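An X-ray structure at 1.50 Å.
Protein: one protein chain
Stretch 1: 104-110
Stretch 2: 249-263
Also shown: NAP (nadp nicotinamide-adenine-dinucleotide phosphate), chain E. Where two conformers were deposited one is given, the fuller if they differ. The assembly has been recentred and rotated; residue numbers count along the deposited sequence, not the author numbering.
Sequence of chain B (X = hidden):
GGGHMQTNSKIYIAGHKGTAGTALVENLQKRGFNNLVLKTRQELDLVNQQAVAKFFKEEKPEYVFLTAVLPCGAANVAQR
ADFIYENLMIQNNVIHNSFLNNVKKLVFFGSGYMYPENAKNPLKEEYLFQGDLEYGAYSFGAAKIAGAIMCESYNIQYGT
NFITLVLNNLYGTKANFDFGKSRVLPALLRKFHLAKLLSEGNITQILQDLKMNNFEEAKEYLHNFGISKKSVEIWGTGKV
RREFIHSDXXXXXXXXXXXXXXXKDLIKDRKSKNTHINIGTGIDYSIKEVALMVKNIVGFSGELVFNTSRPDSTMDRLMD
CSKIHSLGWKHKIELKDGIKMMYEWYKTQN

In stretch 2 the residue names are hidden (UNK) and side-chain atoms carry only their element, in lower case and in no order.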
# COMPACT_ATOMS: atom_id res chain seq x y z
N LYS B 104 16.93 -6.80 15.88
CA LYS B 104 16.62 -8.23 16.05
C LYS B 104 15.14 -8.51 15.78
O LYS B 104 14.86 -9.44 15.02
CB LYS B 104 17.02 -8.69 17.44
CG LYS B 104 18.50 -8.58 17.67
CD LYS B 104 18.96 -8.99 19.05
CE LYS B 104 20.47 -9.03 19.16
NZ LYS B 104 21.07 -7.66 19.14
N LYS B 105 14.24 -7.75 16.37
CA LYS B 105 12.81 -7.98 16.18
C LYS B 105 12.04 -6.67 16.29
O LYS B 105 12.49 -5.76 17.01
CB LYS B 105 12.35 -8.93 17.27
CG LYS B 105 11.23 -9.85 16.92
CD LYS B 105 11.30 -11.06 17.84
CE LYS B 105 9.97 -11.72 17.77
NZ LYS B 105 10.00 -12.96 18.55
N LEU B 106 10.94 -6.58 15.56
CA LEU B 106 10.07 -5.40 15.53
C LEU B 106 8.64 -5.86 15.63
O LEU B 106 8.31 -6.89 15.03
CB LEU B 106 10.32 -4.66 14.20
CG LEU B 106 9.49 -3.39 13.93
CD1 LEU B 106 10.30 -2.40 13.10
CD2 LEU B 106 8.19 -3.73 13.22
N VAL B 107 7.84 -5.11 16.38
CA VAL B 107 6.37 -5.31 16.43
C VAL B 107 5.71 -4.04 15.93
O VAL B 107 6.06 -2.94 16.36
CB VAL B 107 5.90 -5.65 17.84
CG1 VAL B 107 4.37 -5.57 17.93
CG2 VAL B 107 6.40 -7.02 18.25
N PHE B 108 4.84 -4.19 14.94
CA PHE B 108 4.05 -3.11 14.34
C PHE B 108 2.59 -3.35 14.71
O PHE B 108 2.15 -4.51 14.77
CB PHE B 108 4.22 -3.11 12.82
CG PHE B 108 3.29 -2.22 12.05
CD1 PHE B 108 3.29 -0.85 12.28
CD2 PHE B 108 2.51 -2.72 11.03
CE1 PHE B 108 2.45 -0.01 11.58
CE2 PHE B 108 1.66 -1.88 10.34
CZ PHE B 108 1.63 -0.54 10.63
N PHE B 109 1.79 -2.32 14.82
CA PHE B 109 0.35 -2.44 15.16
C PHE B 109 -0.49 -2.05 13.95
O PHE B 109 -0.34 -0.93 13.38
CB PHE B 109 0.00 -1.61 16.37
CG PHE B 109 0.74 -2.07 17.60
CD1 PHE B 109 0.27 -3.14 18.34
CD2 PHE B 109 1.98 -1.54 17.90
CE1 PHE B 109 0.98 -3.59 19.44
CE2 PHE B 109 2.69 -2.00 19.00
CZ PHE B 109 2.19 -3.04 19.76
N GLY B 110 -1.37 -2.95 13.53
CA GLY B 110 -2.38 -2.67 12.52
C GLY B 110 -3.72 -2.35 13.14
O GLY B 110 -3.89 -2.47 14.37
N UNK B 249 -3.07 -5.22 28.30
CA UNK B 249 -3.19 -6.45 27.50
C UNK B 249 -2.44 -6.26 26.17
O UNK B 249 -1.76 -7.21 25.77
c UNK B 249 -5.19 -7.83 28.37
c UNK B 249 -4.66 -6.86 27.32
o UNK B 249 -4.38 -8.59 28.98
o UNK B 249 -6.42 -7.86 28.55
N UNK B 250 -2.53 -5.09 25.54
CA UNK B 250 -1.74 -4.82 24.32
C UNK B 250 -0.25 -4.92 24.65
O UNK B 250 0.50 -5.62 23.94
c UNK B 250 -2.08 -2.15 21.61
c UNK B 250 0.06 -2.53 22.85
c UNK B 250 -2.09 -3.44 23.75
c UNK B 250 -1.30 -3.10 22.50
N UNK B 251 0.20 -4.31 25.75
CA UNK B 251 1.62 -4.38 26.12
C UNK B 251 2.01 -5.83 26.38
O UNK B 251 3.04 -6.31 25.89
c UNK B 251 1.89 -3.50 27.30
N UNK B 252 1.17 -6.58 27.10
CA UNK B 252 1.46 -8.00 27.42
C UNK B 252 1.64 -8.81 26.14
O UNK B 252 2.60 -9.59 26.06
o UNK B 252 1.36 -7.72 30.15
c UNK B 252 0.39 -8.38 29.72
c UNK B 252 0.37 -8.70 28.24
o UNK B 252 -0.56 -8.81 30.42
N UNK B 253 0.72 -8.69 25.18
CA UNK B 253 0.81 -9.54 23.96
C UNK B 253 1.98 -9.04 23.10
O UNK B 253 2.64 -9.86 22.47
c UNK B 253 -0.98 -8.36 22.57
c UNK B 253 -0.38 -10.76 22.09
c UNK B 253 -0.51 -9.68 23.15
N UNK B 254 2.24 -7.74 23.09
CA UNK B 254 3.40 -7.22 22.33
C UNK B 254 4.70 -7.77 22.91
O UNK B 254 5.58 -8.25 22.15
c UNK B 254 3.36 -5.71 22.32
N UNK B 255 4.81 -7.81 24.24
CA UNK B 255 6.04 -8.36 24.87
C UNK B 255 6.06 -9.89 24.68
O UNK B 255 7.10 -10.50 24.38
c UNK B 255 6.04 -5.88 27.82
c UNK B 255 6.14 -7.95 26.34
c UNK B 255 6.31 -6.43 26.45
c UNK B 255 7.29 -8.72 26.96
N UNK B 256 4.91 -10.55 24.80
CA UNK B 256 4.86 -12.00 24.56
C UNK B 256 5.32 -12.34 23.13
O UNK B 256 6.03 -13.32 22.90
c UNK B 256 3.31 -13.99 24.54
c UNK B 256 3.46 -16.24 25.36
c UNK B 256 3.14 -16.73 24.11
o UNK B 256 3.06 -18.09 23.92
c UNK B 256 2.89 -15.86 23.07
c UNK B 256 3.44 -12.52 24.78
c UNK B 256 2.96 -14.50 23.30
c UNK B 256 3.55 -14.88 25.57
N UNK B 257 4.88 -11.54 22.17
CA UNK B 257 5.28 -11.70 20.76
C UNK B 257 6.79 -11.59 20.68
O UNK B 257 7.41 -12.45 20.08
c UNK B 257 4.61 -10.65 19.86
o UNK B 257 3.19 -10.80 19.92
c UNK B 257 4.93 -10.92 18.40
N UNK B 258 7.38 -10.53 21.22
CA UNK B 258 8.85 -10.39 21.16
C UNK B 258 9.51 -11.65 21.73
O UNK B 258 10.50 -12.13 21.16
c UNK B 258 9.84 -5.96 19.59
c UNK B 258 9.08 -7.90 21.38
c UNK B 258 9.33 -9.20 22.00
s UNK B 258 9.92 -7.74 19.75
N UNK B 259 8.99 -12.16 22.84
CA UNK B 259 9.72 -13.21 23.57
C UNK B 259 9.44 -14.59 22.98
O UNK B 259 10.19 -15.52 23.33
n UNK B 259 11.89 -11.65 26.80
c UNK B 259 9.36 -13.20 25.06
c UNK B 259 9.73 -11.94 25.77
o UNK B 259 11.70 -11.27 24.61
c UNK B 259 11.20 -11.62 25.67
N UNK B 260 8.37 -14.77 22.19
CA UNK B 260 7.88 -16.14 21.90
C UNK B 260 7.51 -16.36 20.43
O UNK B 260 7.49 -17.54 20.02
o UNK B 260 7.65 -17.56 24.62
c UNK B 260 7.01 -16.60 24.21
n UNK B 260 6.71 -15.56 24.96
c UNK B 260 6.65 -16.50 22.74
N UNK B 261 7.14 -15.34 19.67
CA UNK B 261 6.53 -15.54 18.33
C UNK B 261 7.50 -15.00 17.30
O UNK B 261 7.72 -13.78 17.22
c UNK B 261 5.15 -14.87 18.23
c UNK B 261 4.63 -15.05 16.80
c UNK B 261 4.18 -15.43 19.25
c UNK B 261 2.89 -14.68 19.32
N UNK B 262 8.07 -15.90 16.52
CA UNK B 262 9.00 -15.59 15.43
C UNK B 262 8.30 -15.85 14.09
O UNK B 262 7.30 -16.56 14.04
c UNK B 262 11.01 -16.02 16.92
c UNK B 262 10.29 -16.38 15.61
o UNK B 262 11.18 -14.80 17.20
o UNK B 262 11.41 -16.96 17.66
N UNK B 263 8.81 -15.29 13.01
CA UNK B 263 8.19 -15.48 11.69
C UNK B 263 8.08 -16.98 11.38
O UNK B 263 7.06 -17.39 10.85
c UNK B 263 8.38 -15.49 6.97
c UNK B 263 7.17 -14.90 6.76
c UNK B 263 8.97 -15.43 8.22
c UNK B 263 6.52 -14.28 7.80
c UNK B 263 8.99 -14.73 10.63
c UNK B 263 7.10 -14.24 9.05
c UNK B 263 8.35 -14.79 9.27
PA NAP E . -1.70 7.45 19.77
O1A NAP E . -2.53 8.17 18.74
O2A NAP E . -2.17 7.50 21.20
O5B NAP E . -0.22 7.96 19.78
C5B NAP E . 0.52 8.09 18.57
C4B NAP E . 1.85 8.68 18.93
O4B NAP E . 2.64 8.72 17.72
C3B NAP E . 1.79 10.12 19.48
O3B NAP E . 2.47 10.17 20.73
C2B NAP E . 2.44 10.95 18.38
O2B NAP E . 3.22 12.04 18.86
C1B NAP E . 3.37 9.93 17.72
N9A NAP E . 3.69 10.31 16.36
C8A NAP E . 2.83 10.48 15.32
N7A NAP E . 3.41 10.94 14.23
C5A NAP E . 4.73 11.10 14.59
C6A NAP E . 5.85 11.57 13.88
N6A NAP E . 5.80 12.02 12.63
N1A NAP E . 7.02 11.60 14.55
C2A NAP E . 7.06 11.18 15.82
N3A NAP E . 6.07 10.72 16.59
C4A NAP E . 4.92 10.72 15.91
O3 NAP E . -1.56 5.92 19.32
PN NAP E . -2.28 4.65 19.92
O1N NAP E . -3.73 4.94 20.02
O2N NAP E . -1.52 4.26 21.13
O5D NAP E . -2.03 3.58 18.75
C5D NAP E . -0.90 2.74 18.77
C4D NAP E . -0.97 1.84 17.57
O4D NAP E . -2.15 0.99 17.66
C3D NAP E . -1.06 2.57 16.22
O3D NAP E . -0.36 1.84 15.20
C2D NAP E . -2.55 2.57 15.98
O2D NAP E . -2.91 2.78 14.62
C1D NAP E . -2.94 1.19 16.49
N1N NAP E . -4.38 1.13 16.80
C2N NAP E . -4.95 1.92 17.76
C3N NAP E . -6.29 1.90 17.96
C7N NAP E . -6.96 2.75 18.99
O7N NAP E . -8.17 2.55 19.23
N7N NAP E . -6.23 3.68 19.60
C4N NAP E . -7.13 1.00 17.20
C5N NAP E . -6.46 0.17 16.23
C6N NAP E . -5.19 0.30 16.01
P2B NAP E . 2.51 13.41 19.35
O1X NAP E . 1.95 13.06 20.69
O2X NAP E . 1.53 13.83 18.34
O3X NAP E . 3.68 14.41 19.42

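Position 249 carries two side-chain carbons, the second bearing two oxygens; it lies beyond reach of the strand 105-110, and both oxygens are hydrogen-bonded elsewhere in the structure. It is D249. Position 250 has four carbons forked at the second, and one tip lies 3.7 Å from CE1 of F109. This is L250, with CD2 as that tip; its CA-to-CB bond points sideways, but the end of the chain comes nearer the strand. Position 251 has a single carbon, directed away from stretch 1: A251.

At position 252 two carbons, the second with two oxygens, repeat the pattern of 249 without touching the strand, and the residue is D252. Position 253 has one carbon carrying two more, the fork of a valine, pointing sideways and not in contact: V253. The lone carbon of position 254 points toward the strand, where this CB sits 3.9 Å from CZ of F109, near the plane of the ring and at its edge. The residue is A254, and its CA is 6.9 Å from CA of V107.

Position 255 has four carbons forked at the first, one arm two carbons long, which defines I255; it faces away. Position 256 shows one carbon and a six-carbon ring bearing an oxygen, far from stretch 1 and hydrogen-bonded elsewhere in the structure, hence Y256. Position 257 has one carbon carrying an oxygen and a carbon. The methyl is 4.2 Å from CG2 of V107, while the oxygen lies 2.8 Å from O of V253; this is T257, whose OG1 donates a hydrogen bond to that carbonyl one turn back.

Position 258 is an unbranched chain of two carbons, a sulfur and a terminal carbon. The sulfur is 3.7 Å from CB of K105 and the terminal carbon 3.8 Å from CG2 of V107, which identifies M258. Position 259 has three carbons, the third with one oxygen and one nitrogen, both bonded elsewhere in the structure: Q259. Position 260 is one carbon shorter with the same end group, so it is N260; its ND2 donates to O of Y256 at 3.1 Å.

Position 261 has four carbons forked at the first, with one longer arm leading away from the strand: I261. Position 262 has two carbons and two terminal oxygens, one of them 2.6 Å from NZ of K105. It is D262, and this oxygen is OD1. Position 263, one carbon and an unsubstituted six-carbon ring, makes no contact and is F263.

The contact combines apolar packing with one concentrated polar site. K105, V107 and F109 alternate along the strand and point toward the helix, which runs at 149° to it. At the polar site, the extended K105 chain brings NZ to O of T257 (3.1 Å), O of M258 (2.8 Å) and O of I261 (2.8 Å), donating a hydrogen bond to each, while the salt bridge to D262 balances its charge.

Stretch 2 249-263: DLADVAIYTMQNIDF
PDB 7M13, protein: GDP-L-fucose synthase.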